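Local coordinates for core protein VP4 (Bluetongue virus, PDB 2JHP), which caps viral messenger RNA as a multifunctional enzyme of the virus core, carrying out successive steps of cap formation in assembly-line fashion, at residues D469-L475 with Y491-M497; P4-L8 with H65-F69. All coordinates share one frame; numbering follows the deposited sequence.

Contact 1: D469-L475 with Y491-M497. With GUN (guanine), chain E.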
loop_
_atom_site.group_PDB
_atom_site.type_symbol
_atom_site.label_atom_id
_atom_site.label_comp_id
_atom_site.label_asym_id
_atom_site.label_seq_id
_atom_site.Cartn_x
_atom_site.Cartn_y
_atom_site.Cartn_z
ATOM N N ASP A 469 3.329 17.080 1.132
ATOM C CA ASP A 469 2.773 16.269 2.194
ATOM C C ASP A 469 1.658 15.441 1.585
ATOM O O ASP A 469 1.156 15.782 0.516
ATOM C CB ASP A 469 2.281 17.117 3.373
ATOM C CG ASP A 469 1.096 17.996 3.024
ATOM O OD1 ASP A 469 0.081 17.467 2.522
ATOM O OD2 ASP A 469 1.162 19.225 3.278
ATOM N N GLY A 470 1.281 14.357 2.263
ATOM C CA GLY A 470 0.297 13.410 1.754
ATOM C C GLY A 470 -0.998 14.020 1.253
ATOM O O GLY A 470 -1.510 13.626 0.199
ATOM N N ASN A 471 -1.540 14.969 2.009
ATOM C CA ASN A 471 -2.790 15.594 1.614
ATOM C C ASN A 471 -2.611 16.450 0.371
ATOM O O ASN A 471 -3.447 16.413 -0.528
ATOM C CB ASN A 471 -3.385 16.424 2.747
ATOM C CG ASN A 471 -4.832 16.866 2.459
ATOM O OD1 ASN A 471 -5.233 17.948 2.843
ATOM N ND2 ASN A 471 -5.605 16.009 1.836
ATOM N N GLY A 472 -1.510 17.203 0.331
ATOM C CA GLY A 472 -1.118 17.975 -0.843
ATOM C C GLY A 472 -0.987 17.078 -2.058
ATOM O O GLY A 472 -1.487 17.397 -3.140
ATOM N N ALA A 473 -0.337 15.938 -1.854
ATOM C CA ALA A 473 -0.087 14.964 -2.900
ATOM C C ALA A 473 -1.377 14.452 -3.505
ATOM O O ALA A 473 -1.471 14.310 -4.727
ATOM C CB ALA A 473 0.731 13.822 -2.359
ATOM N N ILE A 474 -2.371 14.190 -2.662
ATOM C CA ILE A 474 -3.659 13.694 -3.131
ATOM C C ILE A 474 -4.411 14.783 -3.911
ATOM O O ILE A 474 -4.945 14.531 -4.983
ATOM C CB ILE A 474 -4.508 13.143 -1.966
ATOM C CG1 ILE A 474 -3.891 11.844 -1.404
ATOM C CG2 ILE A 474 -5.969 12.967 -2.379
ATOM C CD1 ILE A 474 -4.194 10.529 -2.173
ATOM N N LEU A 475 -4.425 15.990 -3.362
ATOM C CA LEU A 475 -5.072 17.134 -3.979
ATOM C C LEU A 475 -4.436 17.488 -5.325
ATOM O O LEU A 475 -5.124 17.914 -6.257
ATOM C CB LEU A 475 -4.990 18.324 -3.023
ATOM C CG LEU A 475 -6.193 18.655 -2.130
ATOM C CD1 LEU A 475 -7.399 17.738 -2.341
ATOM C CD2 LEU A 475 -5.791 18.720 -0.680
ATOM N N TYR A 491 -10.961 9.793 2.410
ATOM C CA TYR A 491 -9.679 9.646 3.061
ATOM C C TYR A 491 -9.550 10.666 4.189
ATOM O O TYR A 491 -10.374 11.564 4.337
ATOM C CB TYR A 491 -8.531 9.766 2.058
ATOM C CG TYR A 491 -8.267 11.173 1.621
ATOM C CD1 TYR A 491 -7.123 11.840 2.040
ATOM C CD2 TYR A 491 -9.166 11.852 0.809
ATOM C CE1 TYR A 491 -6.873 13.142 1.647
ATOM C CE2 TYR A 491 -8.932 13.146 0.422
ATOM C CZ TYR A 491 -7.780 13.792 0.833
ATOM O OH TYR A 491 -7.539 15.092 0.437
ATOM N N ASP A 492 -8.495 10.513 4.970
ATOM C CA ASP A 492 -8.312 11.279 6.171
ATOM C C ASP A 492 -7.112 12.209 5.977
ATOM O O ASP A 492 -5.960 11.770 5.956
ATOM C CB ASP A 492 -8.164 10.301 7.353
ATOM C CG ASP A 492 -7.721 10.961 8.636
ATOM O OD1 ASP A 492 -7.605 12.207 8.720
ATOM O OD2 ASP A 492 -7.471 10.196 9.588
ATOM N N PRO A 493 -7.394 13.505 5.779
ATOM C CA PRO A 493 -6.335 14.490 5.526
ATOM C C PRO A 493 -5.231 14.560 6.598
ATOM O O PRO A 493 -4.053 14.722 6.252
ATOM C CB PRO A 493 -7.115 15.803 5.393
ATOM C CG PRO A 493 -8.483 15.348 4.885
ATOM C CD PRO A 493 -8.735 14.119 5.705
ATOM N N ALA A 494 -5.597 14.422 7.871
ATOM C CA ALA A 494 -4.612 14.395 8.956
ATOM C C ALA A 494 -3.624 13.229 8.794
ATOM O O ALA A 494 -2.406 13.397 8.924
ATOM C CB ALA A 494 -5.307 14.320 10.295
ATOM N N TRP A 495 -4.162 12.053 8.494
ATOM C CA TRP A 495 -3.359 10.878 8.268
ATOM C C TRP A 495 -2.396 11.097 7.106
ATOM O O TRP A 495 -1.190 10.936 7.261
ATOM C CB TRP A 495 -4.253 9.659 8.016
ATOM C CG TRP A 495 -3.454 8.444 7.728
ATOM C CD1 TRP A 495 -3.304 7.832 6.517
ATOM C CD2 TRP A 495 -2.642 7.708 8.656
ATOM N NE1 TRP A 495 -2.465 6.752 6.638
ATOM C CE2 TRP A 495 -2.054 6.645 7.939
ATOM C CE3 TRP A 495 -2.388 7.822 10.028
ATOM C CZ2 TRP A 495 -1.204 5.703 8.545
ATOM C CZ3 TRP A 495 -1.545 6.888 10.634
ATOM C CH2 TRP A 495 -0.959 5.846 9.890
ATOM N N ALA A 496 -2.943 11.470 5.951
ATOM C CA ALA A 496 -2.167 11.792 4.749
ATOM C C ALA A 496 -1.006 12.729 5.086
ATOM O O ALA A 496 0.101 12.536 4.612
ATOM C CB ALA A 496 -3.074 12.404 3.684
ATOM N N MET A 497 -1.270 13.692 5.964
ATOM C CA MET A 497 -0.285 14.678 6.398
ATOM C C MET A 497 0.821 14.183 7.330
ATOM O O MET A 497 1.725 14.948 7.653
ATOM C CB MET A 497 -0.986 15.898 6.986
ATOM C CG MET A 497 -1.481 16.852 5.920
ATOM S SD MET A 497 -2.493 18.192 6.521
ATOM C CE MET A 497 -1.235 19.403 6.836
HETATM N N9 GUN E . -2.389 0.672 2.698
HETATM C C8 GUN E . -1.639 -0.377 3.035
HETATM N N7 GUN E . -0.763 -0.006 3.973
HETATM C C5 GUN E . -0.956 1.285 4.243
HETATM C C6 GUN E . -0.349 2.187 5.119
HETATM O O6 GUN E . 0.572 1.830 5.851
HETATM N N1 GUN E . -0.802 3.512 5.159
HETATM C C2 GUN E . -1.853 3.887 4.308
HETATM N N2 GUN E . -2.306 5.126 4.320
HETATM N N3 GUN E . -2.413 2.991 3.476
HETATM C C4 GUN E . -1.995 1.716 3.426
#

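Contact 2: P4-L8 with H65-F69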
loop_
_atom_site.group_PDB
_atom_site.type_symbol
_atom_site.label_atom_id
_atom_site.label_comp_id
_atom_site.label_asym_id
_atom_site.label_seq_id
_atom_site.Cartn_x
_atom_site.Cartn_y
_atom_site.Cartn_z
ATOM N N PRO A 4 -0.507 18.634 12.425
ATOM C CA PRO A 4 -1.637 18.617 11.501
ATOM C C PRO A 4 -2.865 18.023 12.174
ATOM O O PRO A 4 -2.748 17.075 12.956
ATOM C CB PRO A 4 -1.164 17.723 10.339
ATOM C CG PRO A 4 0.346 17.747 10.445
ATOM C CD PRO A 4 0.636 17.865 11.912
ATOM N N HIS A 5 -4.022 18.612 11.890
ATOM C CA HIS A 5 -5.271 18.189 12.494
ATOM C C HIS A 5 -6.365 18.080 11.428
ATOM O O HIS A 5 -6.342 18.791 10.429
ATOM C CB HIS A 5 -5.687 19.166 13.589
ATOM C CG HIS A 5 -6.098 20.511 13.072
ATOM N ND1 HIS A 5 -5.257 21.607 13.101
ATOM C CD2 HIS A 5 -7.247 20.933 12.485
ATOM C CE1 HIS A 5 -5.880 22.649 12.575
ATOM N NE2 HIS A 5 -7.086 22.266 12.191
ATOM N N ALA A 6 -7.309 17.176 11.654
ATOM C CA ALA A 6 -8.493 17.062 10.823
ATOM C C ALA A 6 -9.573 17.978 11.377
ATOM O O ALA A 6 -9.670 18.165 12.601
ATOM C CB ALA A 6 -8.978 15.623 10.804
ATOM N N VAL A 7 -10.359 18.565 10.499
ATOM C CA VAL A 7 -11.545 19.237 10.940
ATOM C C VAL A 7 -12.676 18.203 10.868
ATOM O O VAL A 7 -13.102 17.786 9.782
ATOM C CB VAL A 7 -11.853 20.503 10.079
ATOM C CG1 VAL A 7 -13.166 21.155 10.500
ATOM C CG2 VAL A 7 -10.710 21.507 10.180
ATOM N N LEU A 8 -13.128 17.756 12.038
ATOM C CA LEU A 8 -14.142 16.735 12.123
ATOM C C LEU A 8 -15.491 17.410 12.007
ATOM O O LEU A 8 -16.092 17.844 13.001
ATOM C CB LEU A 8 -14.007 15.937 13.420
ATOM C CG LEU A 8 -12.654 15.302 13.752
ATOM C CD1 LEU A 8 -12.686 14.591 15.130
ATOM C CD2 LEU A 8 -12.208 14.341 12.652
ATOM N N HIS A 65 -8.358 22.167 4.043
ATOM C CA HIS A 65 -8.584 22.540 5.432
ATOM C C HIS A 65 -8.491 21.366 6.407
ATOM O O HIS A 65 -8.442 21.574 7.621
ATOM C CB HIS A 65 -9.947 23.215 5.574
ATOM C CG HIS A 65 -9.925 24.668 5.239
ATOM N ND1 HIS A 65 -9.397 25.616 6.090
ATOM C CD2 HIS A 65 -10.349 25.337 4.142
ATOM C CE1 HIS A 65 -9.499 26.808 5.529
ATOM N NE2 HIS A 65 -10.079 26.666 4.350
ATOM N N GLY A 66 -8.474 20.148 5.874
ATOM C CA GLY A 66 -8.494 18.945 6.692
ATOM C C GLY A 66 -9.871 18.421 7.082
ATOM O O GLY A 66 -9.991 17.700 8.060
ATOM N N PHE A 67 -10.903 18.761 6.314
ATOM C CA PHE A 67 -12.284 18.316 6.576
ATOM C C PHE A 67 -12.531 16.820 6.401
ATOM O O PHE A 67 -12.112 16.212 5.405
ATOM C CB PHE A 67 -13.267 19.068 5.692
ATOM C CG PHE A 67 -13.805 20.296 6.317
ATOM C CD1 PHE A 67 -12.978 21.391 6.568
ATOM C CD2 PHE A 67 -15.147 20.385 6.656
ATOM C CE1 PHE A 67 -13.482 22.554 7.151
ATOM C CE2 PHE A 67 -15.660 21.546 7.242
ATOM C CZ PHE A 67 -14.821 22.628 7.489
ATOM N N ILE A 68 -13.213 16.247 7.389
ATOM C CA ILE A 68 -13.749 14.903 7.324
ATOM C C ILE A 68 -15.235 15.049 7.598
ATOM O O ILE A 68 -15.640 15.722 8.558
ATOM C CB ILE A 68 -13.082 13.971 8.356
ATOM C CG1 ILE A 68 -11.655 13.640 7.910
ATOM C CG2 ILE A 68 -13.906 12.675 8.589
ATOM C CD1 ILE A 68 -10.828 12.835 8.967
ATOM N N PHE A 69 -16.041 14.418 6.753
ATOM C CA PHE A 69 -17.481 14.621 6.782
ATOM C C PHE A 69 -18.169 13.477 7.515
ATOM O O PHE A 69 -18.064 12.316 7.118
ATOM C CB PHE A 69 -18.009 14.825 5.358
ATOM C CG PHE A 69 -17.293 15.919 4.608
ATOM C CD1 PHE A 69 -16.128 15.653 3.896
ATOM C CD2 PHE A 69 -17.766 17.225 4.629
ATOM C CE1 PHE A 69 -15.461 16.678 3.208
ATOM C CE2 PHE A 69 -17.100 18.241 3.944
ATOM C CZ PHE A 69 -15.952 17.965 3.236
#

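Contact 1: D469-L475 with Y491-M497
G470 and A496 bring their backbones to a CA-CA distance of 4.2 Å, where the first turn of helix 470-480 meets the short helix 493-496. The contact lies beside one of the chain's two seven-stranded mixed sheets, both in the 3-2-1-4-5-7-6 order of the Rossmann-like methyltransferase fold, in the connection from edge strand 466-469 to its antiparallel neighbour 499-503. The approach illustrates how glycine lets two backbones touch: G470 CA sits 3.0 Å from A496 O in a CA-H...O contact. The methyl CB of A496 rests 3.4 Å from N471 N. D469 caps the helix. Its CG stands between the backbone N and the carbonyl carbon (chi1 66°), a turn that carries OD1 to G472 N in a nearly straight bond (2.7 Å, 175°), while OD2 is held by a salt bridge to R519. M497 runs alongside D469, and its CG lies 3.7 Å from N471 CB. Deeper in, I474 lays CG2 over one face of the Y491 ring, 4.2 Å from the ring centroid and 26° off the normal, and L475 reaches the phenol oxygen with CD1. A496 and I474 also pack on F117 of helix 114-128. W495 points into the guanine pocket shared with R114 and Y446; the edge of its indole faces the base, with W495 NE1 2.8 Å from guanine N2.

Contact 2: P4-L8 with H65-F69
V7 meets F67 and H65 with separate parts of its side chain. CB lies 3.8 Å from F67 CD1. Beyond it, CG1 is anti to the backbone N (chi1 176°), which places this methyl over one face of the phenyl ring in a CH-pi contact, 3.8 Å from the centroid and 17° off the normal, displaced toward the rim. The other branch, CG2, lies 3.4 Å from H65 O, a carbonyl that also accepts from N41. Beneath this packing the backbones pair in parallel: V7 N donates to G66 O (2.6 Å), approaching from above the carbonyl plane, and I68 N donates to V7 O (2.8 Å, 163°). V7 is thus gripped through both its N-H and its carbonyl. On the face of the sheet away from V7 and F67, I68 extends CD1 to within 3.8 Å of A6 CB, and L8 CD2 comes up to I68 CD1 as well. G66 ends helix 59-64 in a Schellman motif, so that the helix runs directly into a strand of a parallel alpha/beta sheet. Strands 7-10 and 67-71 are neighbours in this five-stranded sheet, whose 2-3-1-4-5 order resembles that of nucleoside kinases.

How the contacts relate
From the N terminus, contact 2 is the first to close: residues 65-69 return to 4-8 after an excursion containing strands 25-27 and 48-51, and so join two strands of the parallel sheet. Contact 1 opens far later and spans just 15 intervening residues. The two loops therefore run in series, neither nested nor crossed. The centres of contact 1 and contact 2 lie about 10 Å apart. D492 and P493 pack on I68, P493 CB lies 3.7 Å from G66 CA, and A494 rests against A6. R110 of helix 99-112 lies at both, forming a salt bridge with D492 and touching A6, L8 and I68, where the parallel sheet abuts the connection between strands 466-469 and 499-503.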